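PDB 7AJ0: arylsulfatase from Pseudoalteromonas sp. MB47, which probably removes sulfate groups from the seaweed polysaccharide fucoidan as a calcium-binding, exo-acting sulfatase that assembles into a hexamer. Local coordinates for residues 55-60 and 320-325; 62-67 and 352-357; 153-158 and 173-178. All coordinates share one frame; numbering follows the deposited sequence.

Contact 1 (55-60 and 320-325); sequences LVLLVD and IIFTSD. With CA (calcium ion), chain G.
Asp325 OD2 is gripped by the calcium ion, 2.2 Å away, and by the NE of Arg106, while Asp325 OD1 holds the same ion at a longer 2.6 Å. Asp60 comes from the adjoining strand end and gives the calcium OD1 alone, at 2.2 Å, its carboxylate plane turned 77° from that of Asp325; its OD2 is left to the ammonium of Lys157. Aspartate suits both places because the shared cation is likely to offset the repulsion that two carboxylates this close would otherwise suffer, and Asp61, Cys102 and Asn326 complete the site. This is the C-terminal edge of two neighbouring parallel strands in the central sheet of the alkaline phosphatase-like sulfatase fold. Backbone bonds run up to it, Leu57 N reaching Ile321 O at 2.6 Å and Leu57 O taking the N-H of Thr323, and they end in a weak bond from Asp325 N to Val59 O. The side chains on both faces are mostly aliphatic. On one, Val59 CG2 lies 3.5 Å from Phe322 CZ, and Leu57 CD1 meets the ring edge in its plane. An alanine in place of Phe322 would probably open a gap between Leu57, Val59 and Thr302 of helix 290-311, leaving Val59 CG2 without its ring. On the other, Thr323 OG1, anti to the backbone N (chi1 -173°), hydrogen-bonds to Pro356 O, which leaves CG2 to meet Leu58 CD1 at 3.6 Å.

Contact 2 (62-67 and 352-357); sequences LGWGDP and GVRIPG
Trp64 and Arg354 each set CG anti to the backbone N (chi1 -170° and -161°), which lays the two side chains alongside one another, pointing the same way. The arginine chain runs extended past the pyrrole side of the indole, Arg354 CG standing 3.8 Å from Trp64 CD1, and the ring and guanidinium planes are turned 63° apart. Arg354 O approaches the indole at its edge and lies 3.4 Å from Trp64 CB. Both polar ends look to strand 91-97, where Trp64 NE1 and Arg354 NH2 each bond to Thr94 O; NH2 also reaches Ala75 O of a second subunit. No direct hydrogen bond joins the two segments, but two waters bridge them. One donates to Arg354 O and accepts weakly from Trp64 N. The other donates to Ile355 O at 2.6 Å and takes a weak bond from Trp64 NE1. Pro356, which has no N-H to leave unpaired, packs against the turn: its CG presses to 3.1 Å from Gly63 O and meets Leu62 CD2 at 3.9 Å. Gly63 suits its place because a side chain there would crowd Asp66 OD2, the atom that accepts the N-H of Gly63, N to OD2 2.7 Å. Asp66 N returns a bond to Gly63 O. Residues 63-66 form a type I beta turn in the loop that follows strand 53-59 and its calcium ligands Asp60 and Asp61, packed on the start of strand 354-360 of the sulfatase fold and at a subunit interface, where Trp64 packs on Gly71 of the second subunit.

Contact 3 (153-158 and 173-178); sequences ALIGKW and FDYFYG
Two short parallel strands, 151-155 and 175-177, pair in the central sulfatase sheet, joined by a connection without helix, so this is no classical beta-alpha-beta crossover. Leu154 carries the pairing: its N bonds to Tyr175 O at 3.1 Å, and its O accepts Tyr177 N. Gly156 N then reaches Tyr177 O at 2.8 Å, with the donor tilted 24° from the carbonyl plane as the chain turns away. Ala153 and Ile155 share a face with Tyr175 and Tyr177. Ala153 CB lies 3.9 Å from Tyr175 CB; the short side chain leaves room for the Tyr175 ring, whose edge it meets. Ile155 CD1 comes to the edge of the same ring, whose OH bonds to Glu247. On the other face Leu154 meets two aromatics. Its CB lies over one face of Phe173, at a long 4.5 Å from CD2, while its CD2 touches Phe176 CE1 at 3.8 Å. Phe176, with CG anti to the backbone N (chi1 169°), runs beside Leu154 and turns its ring edge to the backbone, CD1 standing 3.3 Å from Leu154 O. At Gly178 a beta carbon would collide with Gly156 O, and both glycines adopt backbone angles that other residues would strain to reach. Aromatic C-H groups at the Phe176 edge face the carbonyl oxygens of Leu154 and Gly156, a weakly favourable electrostatic match that may help fix the ring's rotation.

From the N terminus, strand 53-59 supplies the first half of contact 1, and the turn that follows it opens contact 2. The chain then builds strands 151-155 and 175-177, whose pairing in contact 3 closes the shortest loop, lying within the spans of both others. Strand 318-324 next closes contact 1, and residues 352-357 close contact 2 later still, so contacts 1 and 2 cross. All three reach one sheet: strand 354-360 borders 318-324, which borders 53-59, while strand 262-267 bridges the latter to 151-155. Contacts 1 and 2 touch directly, through Ser324 OG and Leu62 O, and Lys157 connects contact 3 to the calcium site.

Contact 1 (55-60 and 320-325)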
loop_
_atom_site.group_PDB
_atom_site.type_symbol
_atom_site.label_atom_id
_atom_site.label_comp_id
_atom_site.label_asym_id
_atom_site.label_seq_id
_atom_site.Cartn_x
_atom_site.Cartn_y
_atom_site.Cartn_z
ATOM N N LEU A 55 -9.656 -38.349 26.243
ATOM C CA LEU A 55 -9.414 -37.060 26.869
ATOM C C LEU A 55 -9.023 -36.085 25.771
ATOM O O LEU A 55 -7.990 -36.268 25.117
ATOM C CB LEU A 55 -8.315 -37.154 27.931
ATOM C CG LEU A 55 -7.887 -35.837 28.577
ATOM C CD1 LEU A 55 -9.018 -35.226 29.387
ATOM C CD2 LEU A 55 -6.652 -36.056 29.445
ATOM N N VAL A 56 -9.860 -35.081 25.548
ATOM C CA VAL A 56 -9.597 -34.044 24.558
ATOM C C VAL A 56 -9.168 -32.794 25.314
ATOM O O VAL A 56 -9.976 -32.171 26.011
ATOM C CB VAL A 56 -10.823 -33.772 23.677
ATOM C CG1 VAL A 56 -10.479 -32.754 22.597
ATOM C CG2 VAL A 56 -11.333 -35.064 23.058
ATOM N N LEU A 57 -7.892 -32.435 25.196
ATOM C CA LEU A 57 -7.365 -31.207 25.783
ATOM C C LEU A 57 -7.487 -30.103 24.739
ATOM O O LEU A 57 -6.759 -30.098 23.739
ATOM C CB LEU A 57 -5.917 -31.389 26.224
ATOM C CG LEU A 57 -5.669 -32.439 27.305
ATOM C CD1 LEU A 57 -4.175 -32.648 27.509
ATOM C CD2 LEU A 57 -6.341 -32.033 28.604
ATOM N N LEU A 58 -8.407 -29.176 24.965
ATOM C CA LEU A 58 -8.748 -28.141 23.995
ATOM C C LEU A 58 -8.277 -26.801 24.547
ATOM O O LEU A 58 -8.893 -26.245 25.460
ATOM C CB LEU A 58 -10.247 -28.142 23.723
ATOM C CG LEU A 58 -10.753 -27.310 22.548
ATOM C CD1 LEU A 58 -10.189 -27.809 21.227
ATOM C CD2 LEU A 58 -12.274 -27.346 22.534
ATOM N N VAL A 59 -7.185 -26.292 23.997
ATOM C CA VAL A 59 -6.669 -24.980 24.368
ATOM C C VAL A 59 -7.327 -23.931 23.484
ATOM O O VAL A 59 -7.601 -24.171 22.303
ATOM C CB VAL A 59 -5.135 -24.936 24.244
ATOM C CG1 VAL A 59 -4.597 -23.636 24.821
ATOM C CG2 VAL A 59 -4.517 -26.131 24.947
ATOM N N ASP A 60 -7.579 -22.758 24.055
ATOM C CA ASP A 60 -8.302 -21.697 23.369
ATOM C C ASP A 60 -7.321 -20.754 22.685
ATOM O O ASP A 60 -6.383 -20.259 23.317
ATOM C CB ASP A 60 -9.179 -20.933 24.365
ATOM C CG ASP A 60 -10.251 -20.100 23.690
ATOM O OD1 ASP A 60 -10.325 -20.107 22.447
ATOM O OD2 ASP A 60 -11.028 -19.438 24.410
ATOM N N ILE A 320 -5.509 -39.624 24.320
ATOM C CA ILE A 320 -5.335 -38.219 24.670
ATOM C C ILE A 320 -5.134 -37.435 23.382
ATOM O O ILE A 320 -4.205 -37.714 22.613
ATOM C CB ILE A 320 -4.157 -38.004 25.630
ATOM C CG1 ILE A 320 -4.360 -38.811 26.912
ATOM C CG2 ILE A 320 -4.005 -36.520 25.959
ATOM C CD1 ILE A 320 -3.257 -38.625 27.942
ATOM N N ILE A 321 -6.000 -36.455 23.149
ATOM C CA ILE A 321 -5.900 -35.555 22.006
ATOM C C ILE A 321 -5.686 -34.148 22.544
ATOM O O ILE A 321 -6.492 -33.651 23.343
ATOM C CB ILE A 321 -7.148 -35.622 21.111
ATOM C CG1 ILE A 321 -7.193 -36.967 20.383
ATOM C CG2 ILE A 321 -7.151 -34.467 20.119
ATOM C CD1 ILE A 321 -8.469 -37.216 19.602
ATOM N N PHE A 322 -4.597 -33.515 22.119
ATOM C CA PHE A 322 -4.271 -32.140 22.482
ATOM C C PHE A 322 -4.400 -31.290 21.226
ATOM O O PHE A 322 -3.744 -31.569 20.217
ATOM C CB PHE A 322 -2.860 -32.053 23.067
ATOM C CG PHE A 322 -2.458 -30.665 23.474
ATOM C CD1 PHE A 322 -1.931 -29.784 22.546
ATOM C CD2 PHE A 322 -2.602 -30.242 24.786
ATOM C CE1 PHE A 322 -1.561 -28.507 22.917
ATOM C CE2 PHE A 322 -2.232 -28.966 25.161
ATOM C CZ PHE A 322 -1.712 -28.098 24.226
ATOM N N THR A 323 -5.241 -30.264 21.282
ATOM C CA THR A 323 -5.516 -29.470 20.092
ATOM C C THR A 323 -6.002 -28.088 20.510
ATOM O O THR A 323 -6.129 -27.780 21.697
ATOM C CB THR A 323 -6.539 -30.176 19.191
ATOM O OG1 THR A 323 -6.676 -29.461 17.957
ATOM C CG2 THR A 323 -7.898 -30.252 19.868
ATOM N N SER A 324 -6.265 -27.254 19.511
ATOM C CA SER A 324 -6.777 -25.907 19.692
ATOM C C SER A 324 -8.094 -25.769 18.939
ATOM O O SER A 324 -8.460 -26.615 18.120
ATOM C CB SER A 324 -5.765 -24.867 19.197
ATOM O OG SER A 324 -6.313 -23.564 19.241
ATOM N N ASP A 325 -8.816 -24.686 19.225
ATOM C CA ASP A 325 -10.072 -24.426 18.535
ATOM C C ASP A 325 -9.930 -23.440 17.382
ATOM O O ASP A 325 -10.794 -23.419 16.500
ATOM C CB ASP A 325 -11.131 -23.917 19.520
ATOM C CG ASP A 325 -10.919 -22.474 19.924
ATOM O OD1 ASP A 325 -9.755 -22.020 19.989
ATOM O OD2 ASP A 325 -11.935 -21.795 20.181
HETATM CA CA CA G . -11.030 -19.845 20.405
#

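Contact 2 (62-67 and 352-357)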
loop_
_atom_site.group_PDB
_atom_site.type_symbol
_atom_site.label_atom_id
_atom_site.label_comp_id
_atom_site.label_asym_id
_atom_site.label_seq_id
_atom_site.Cartn_x
_atom_site.Cartn_y
_atom_site.Cartn_z
ATOM N N LEU A 62 -4.921 -21.098 20.577
ATOM C CA LEU A 62 -3.526 -21.515 20.572
ATOM C C LEU A 62 -3.030 -21.634 19.137
ATOM O O LEU A 62 -3.652 -22.310 18.312
ATOM C CB LEU A 62 -3.362 -22.851 21.297
ATOM C CG LEU A 62 -1.926 -23.341 21.491
ATOM C CD1 LEU A 62 -1.247 -22.543 22.595
ATOM C CD2 LEU A 62 -1.891 -24.832 21.796
ATOM N N GLY A 63 -1.906 -20.984 18.845
ATOM C CA GLY A 63 -1.367 -21.010 17.505
ATOM C C GLY A 63 -0.640 -22.302 17.178
ATOM O O GLY A 63 -0.177 -23.033 18.056
ATOM N N TRP A 64 -0.537 -22.567 15.872
ATOM C CA TRP A 64 0.122 -23.779 15.395
ATOM C C TRP A 64 1.523 -23.926 15.971
ATOM O O TRP A 64 1.966 -25.040 16.271
ATOM C CB TRP A 64 0.182 -23.752 13.866
ATOM C CG TRP A 64 0.625 -25.028 13.216
ATOM C CD1 TRP A 64 -0.177 -26.037 12.773
ATOM C CD2 TRP A 64 1.969 -25.418 12.908
ATOM N NE1 TRP A 64 0.583 -27.034 12.214
ATOM C CE2 TRP A 64 1.904 -26.678 12.285
ATOM C CE3 TRP A 64 3.220 -24.827 13.102
ATOM C CZ2 TRP A 64 3.040 -27.358 11.855
ATOM C CZ3 TRP A 64 4.348 -25.504 12.675
ATOM C CH2 TRP A 64 4.249 -26.756 12.059
ATOM N N GLY A 65 2.234 -22.818 16.136
ATOM C CA GLY A 65 3.609 -22.846 16.577
ATOM C C GLY A 65 3.849 -22.515 18.032
ATOM O O GLY A 65 5.007 -22.325 18.418
ATOM N N ASP A 66 2.801 -22.444 18.858
ATOM C CA ASP A 66 3.016 -22.096 20.261
ATOM C C ASP A 66 3.819 -23.161 20.997
ATOM O O ASP A 66 4.783 -22.804 21.698
ATOM C CB ASP A 66 1.673 -21.828 20.945
ATOM C CG ASP A 66 1.238 -20.372 20.834
ATOM O OD1 ASP A 66 2.061 -19.483 21.137
ATOM O OD2 ASP A 66 0.079 -20.115 20.444
ATOM N N PRO A 67 3.501 -24.453 20.899
ATOM C CA PRO A 67 4.310 -25.459 21.599
ATOM C C PRO A 67 5.714 -25.546 21.023
ATOM O O PRO A 67 5.938 -25.343 19.827
ATOM C CB PRO A 67 3.540 -26.768 21.376
ATOM C CG PRO A 67 2.173 -26.354 20.921
ATOM C CD PRO A 67 2.361 -25.059 20.189
ATOM N N GLY A 352 -5.334 -19.042 10.724
ATOM C CA GLY A 352 -6.573 -19.101 11.468
ATOM C C GLY A 352 -7.108 -20.498 11.703
ATOM O O GLY A 352 -7.806 -20.733 12.695
ATOM N N VAL A 353 -6.781 -21.435 10.810
ATOM C CA VAL A 353 -7.428 -22.740 10.813
ATOM C C VAL A 353 -6.441 -23.886 10.994
ATOM O O VAL A 353 -6.815 -24.962 11.471
ATOM C CB VAL A 353 -8.241 -22.935 9.514
ATOM C CG1 VAL A 353 -9.428 -21.986 9.482
ATOM C CG2 VAL A 353 -7.352 -22.725 8.295
ATOM N N ARG A 354 -5.180 -23.678 10.621
ATOM C CA ARG A 354 -4.163 -24.716 10.791
ATOM C C ARG A 354 -3.644 -24.658 12.224
ATOM O O ARG A 354 -2.942 -23.714 12.601
ATOM C CB ARG A 354 -3.033 -24.543 9.784
ATOM C CG ARG A 354 -2.202 -25.803 9.597
ATOM C CD ARG A 354 -1.136 -25.619 8.536
ATOM N NE ARG A 354 -0.288 -26.800 8.403
ATOM C CZ ARG A 354 0.687 -26.920 7.508
ATOM N NH1 ARG A 354 0.939 -25.930 6.663
ATOM N NH2 ARG A 354 1.409 -28.029 7.458
ATOM N N ILE A 355 -3.969 -25.678 13.013
ATOM C CA ILE A 355 -3.842 -25.608 14.467
ATOM C C ILE A 355 -3.023 -26.796 14.953
ATOM O O ILE A 355 -2.883 -27.808 14.248
ATOM C CB ILE A 355 -5.227 -25.598 15.156
ATOM C CG1 ILE A 355 -6.096 -26.714 14.571
ATOM C CG2 ILE A 355 -5.900 -24.254 14.976
ATOM C CD1 ILE A 355 -6.816 -27.536 15.599
ATOM N N PRO A 356 -2.490 -26.714 16.172
ATOM C CA PRO A 356 -1.753 -27.853 16.731
ATOM C C PRO A 356 -2.673 -29.040 16.955
ATOM O O PRO A 356 -3.853 -28.889 17.278
ATOM C CB PRO A 356 -1.207 -27.321 18.064
ATOM C CG PRO A 356 -1.406 -25.837 18.025
ATOM C CD PRO A 356 -2.572 -25.587 17.119
ATOM N N GLY A 357 -2.108 -30.233 16.791
ATOM C CA GLY A 357 -2.855 -31.457 17.006
ATOM C C GLY A 357 -1.968 -32.625 17.376
ATOM O O GLY A 357 -1.127 -33.050 16.579
HETATM O O HOH W 1 -2.263 -21.046 13.338
HETATM O O HOH W 2 -1.627 -29.238 12.522
#

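Contact 3 (153-158 and 173-178)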
loop_
_atom_site.group_PDB
_atom_site.type_symbol
_atom_site.label_atom_id
_atom_site.label_comp_id
_atom_site.label_asym_id
_atom_site.label_seq_id
_atom_site.Cartn_x
_atom_site.Cartn_y
_atom_site.Cartn_z
ATOM N N ALA A 153 -18.426 -35.628 30.021
ATOM C CA ALA A 153 -18.352 -34.326 30.660
ATOM C C ALA A 153 -17.614 -33.341 29.771
ATOM O O ALA A 153 -16.705 -33.709 29.025
ATOM C CB ALA A 153 -17.650 -34.408 32.023
ATOM N N LEU A 154 -18.029 -32.081 29.857
ATOM C CA LEU A 154 -17.276 -30.956 29.321
ATOM C C LEU A 154 -16.957 -30.040 30.492
ATOM O O LEU A 154 -17.869 -29.576 31.185
ATOM C CB LEU A 154 -18.057 -30.210 28.243
ATOM C CG LEU A 154 -17.241 -29.155 27.491
ATOM C CD1 LEU A 154 -17.678 -29.091 26.036
ATOM C CD2 LEU A 154 -17.361 -27.786 28.146
ATOM N N ILE A 155 -15.672 -29.798 30.722
ATOM C CA ILE A 155 -15.208 -28.979 31.834
ATOM C C ILE A 155 -14.383 -27.844 31.249
ATOM O O ILE A 155 -13.302 -28.075 30.695
ATOM C CB ILE A 155 -14.402 -29.797 32.853
ATOM C CG1 ILE A 155 -15.336 -30.786 33.559
ATOM C CG2 ILE A 155 -13.711 -28.876 33.842
ATOM C CD1 ILE A 155 -14.652 -31.706 34.546
ATOM N N GLY A 156 -14.899 -26.623 31.360
ATOM C CA GLY A 156 -14.199 -25.456 30.863
ATOM C C GLY A 156 -15.056 -24.566 29.987
ATOM O O GLY A 156 -16.251 -24.390 30.240
ATOM N N LYS A 157 -14.452 -24.006 28.944
ATOM C CA LYS A 157 -15.160 -23.061 28.091
ATOM C C LYS A 157 -16.151 -23.783 27.184
ATOM O O LYS A 157 -15.836 -24.815 26.585
ATOM C CB LYS A 157 -14.158 -22.267 27.252
ATOM C CG LYS A 157 -14.792 -21.324 26.245
ATOM C CD LYS A 157 -13.742 -20.718 25.322
ATOM C CE LYS A 157 -14.389 -20.058 24.119
ATOM N NZ LYS A 157 -13.389 -19.626 23.105
ATOM N N TRP A 158 -17.357 -23.223 27.080
ATOM C CA TRP A 158 -18.388 -23.747 26.190
ATOM C C TRP A 158 -18.483 -22.872 24.947
ATOM O O TRP A 158 -17.947 -23.222 23.891
ATOM C CB TRP A 158 -19.728 -23.809 26.915
ATOM C CG TRP A 158 -20.860 -24.390 26.119
ATOM C CD1 TRP A 158 -22.123 -23.885 26.014
ATOM C CD2 TRP A 158 -20.839 -25.584 25.325
ATOM N NE1 TRP A 158 -22.891 -24.691 25.208
ATOM C CE2 TRP A 158 -22.126 -25.741 24.774
ATOM C CE3 TRP A 158 -19.858 -26.536 25.028
ATOM C CZ2 TRP A 158 -22.456 -26.807 23.942
ATOM C CZ3 TRP A 158 -20.189 -27.594 24.203
ATOM C CH2 TRP A 158 -21.476 -27.720 23.668
ATOM N N PHE A 173 -24.229 -34.348 27.505
ATOM C CA PHE A 173 -23.170 -34.640 28.462
ATOM C C PHE A 173 -23.751 -34.869 29.851
ATOM O O PHE A 173 -24.729 -34.229 30.248
ATOM C CB PHE A 173 -22.155 -33.497 28.504
ATOM C CG PHE A 173 -21.373 -33.330 27.232
ATOM C CD1 PHE A 173 -21.858 -32.536 26.205
ATOM C CD2 PHE A 173 -20.149 -33.960 27.067
ATOM C CE1 PHE A 173 -21.137 -32.377 25.035
ATOM C CE2 PHE A 173 -19.424 -33.805 25.899
ATOM C CZ PHE A 173 -19.918 -33.011 24.882
ATOM N N ASP A 174 -23.135 -35.792 30.596
ATOM C CA ASP A 174 -23.593 -36.071 31.952
ATOM C C ASP A 174 -23.260 -34.933 32.907
ATOM O O ASP A 174 -24.001 -34.694 33.867
ATOM C CB ASP A 174 -22.966 -37.367 32.472
ATOM C CG ASP A 174 -23.402 -38.589 31.688
ATOM O OD1 ASP A 174 -24.616 -38.738 31.429
ATOM O OD2 ASP A 174 -22.524 -39.403 31.332
ATOM N N TYR A 175 -22.158 -34.228 32.671
ATOM C CA TYR A 175 -21.665 -33.235 33.615
ATOM C C TYR A 175 -21.081 -32.054 32.861
ATOM O O TYR A 175 -20.323 -32.239 31.905
ATOM C CB TYR A 175 -20.606 -33.852 34.541
ATOM C CG TYR A 175 -20.135 -32.942 35.650
ATOM C CD1 TYR A 175 -21.025 -32.466 36.601
ATOM C CD2 TYR A 175 -18.801 -32.574 35.758
ATOM C CE1 TYR A 175 -20.604 -31.638 37.620
ATOM C CE2 TYR A 175 -18.370 -31.747 36.777
ATOM C CZ TYR A 175 -19.277 -31.284 37.705
ATOM O OH TYR A 175 -18.860 -30.459 38.722
ATOM N N PHE A 176 -21.442 -30.845 33.291
ATOM C CA PHE A 176 -20.830 -29.624 32.794
ATOM C C PHE A 176 -20.314 -28.799 33.963
ATOM O O PHE A 176 -20.958 -28.719 35.015
ATOM C CB PHE A 176 -21.804 -28.770 31.979
ATOM C CG PHE A 176 -21.282 -27.391 31.673
ATOM C CD1 PHE A 176 -20.105 -27.227 30.959
ATOM C CD2 PHE A 176 -21.962 -26.262 32.099
ATOM C CE1 PHE A 176 -19.618 -25.966 30.674
ATOM C CE2 PHE A 176 -21.477 -24.998 31.817
ATOM C CZ PHE A 176 -20.303 -24.852 31.103
ATOM N N TYR A 177 -19.150 -28.184 33.770
ATOM C CA TYR A 177 -18.595 -27.268 34.761
ATOM C C TYR A 177 -17.663 -26.321 34.018
ATOM O O TYR A 177 -16.584 -26.739 33.586
ATOM C CB TYR A 177 -17.850 -28.024 35.857
ATOM C CG TYR A 177 -17.395 -27.138 36.998
ATOM C CD1 TYR A 177 -16.380 -26.209 36.818
ATOM C CD2 TYR A 177 -17.982 -27.230 38.253
ATOM C CE1 TYR A 177 -15.965 -25.394 37.852
ATOM C CE2 TYR A 177 -17.570 -26.419 39.296
ATOM C CZ TYR A 177 -16.561 -25.505 39.087
ATOM O OH TYR A 177 -16.143 -24.693 40.113
ATOM N N GLY A 178 -18.065 -25.067 33.872
ATOM C CA GLY A 178 -17.167 -24.105 33.248
ATOM C C GLY A 178 -17.905 -22.858 32.794
ATOM O O GLY A 178 -18.924 -22.477 33.372
#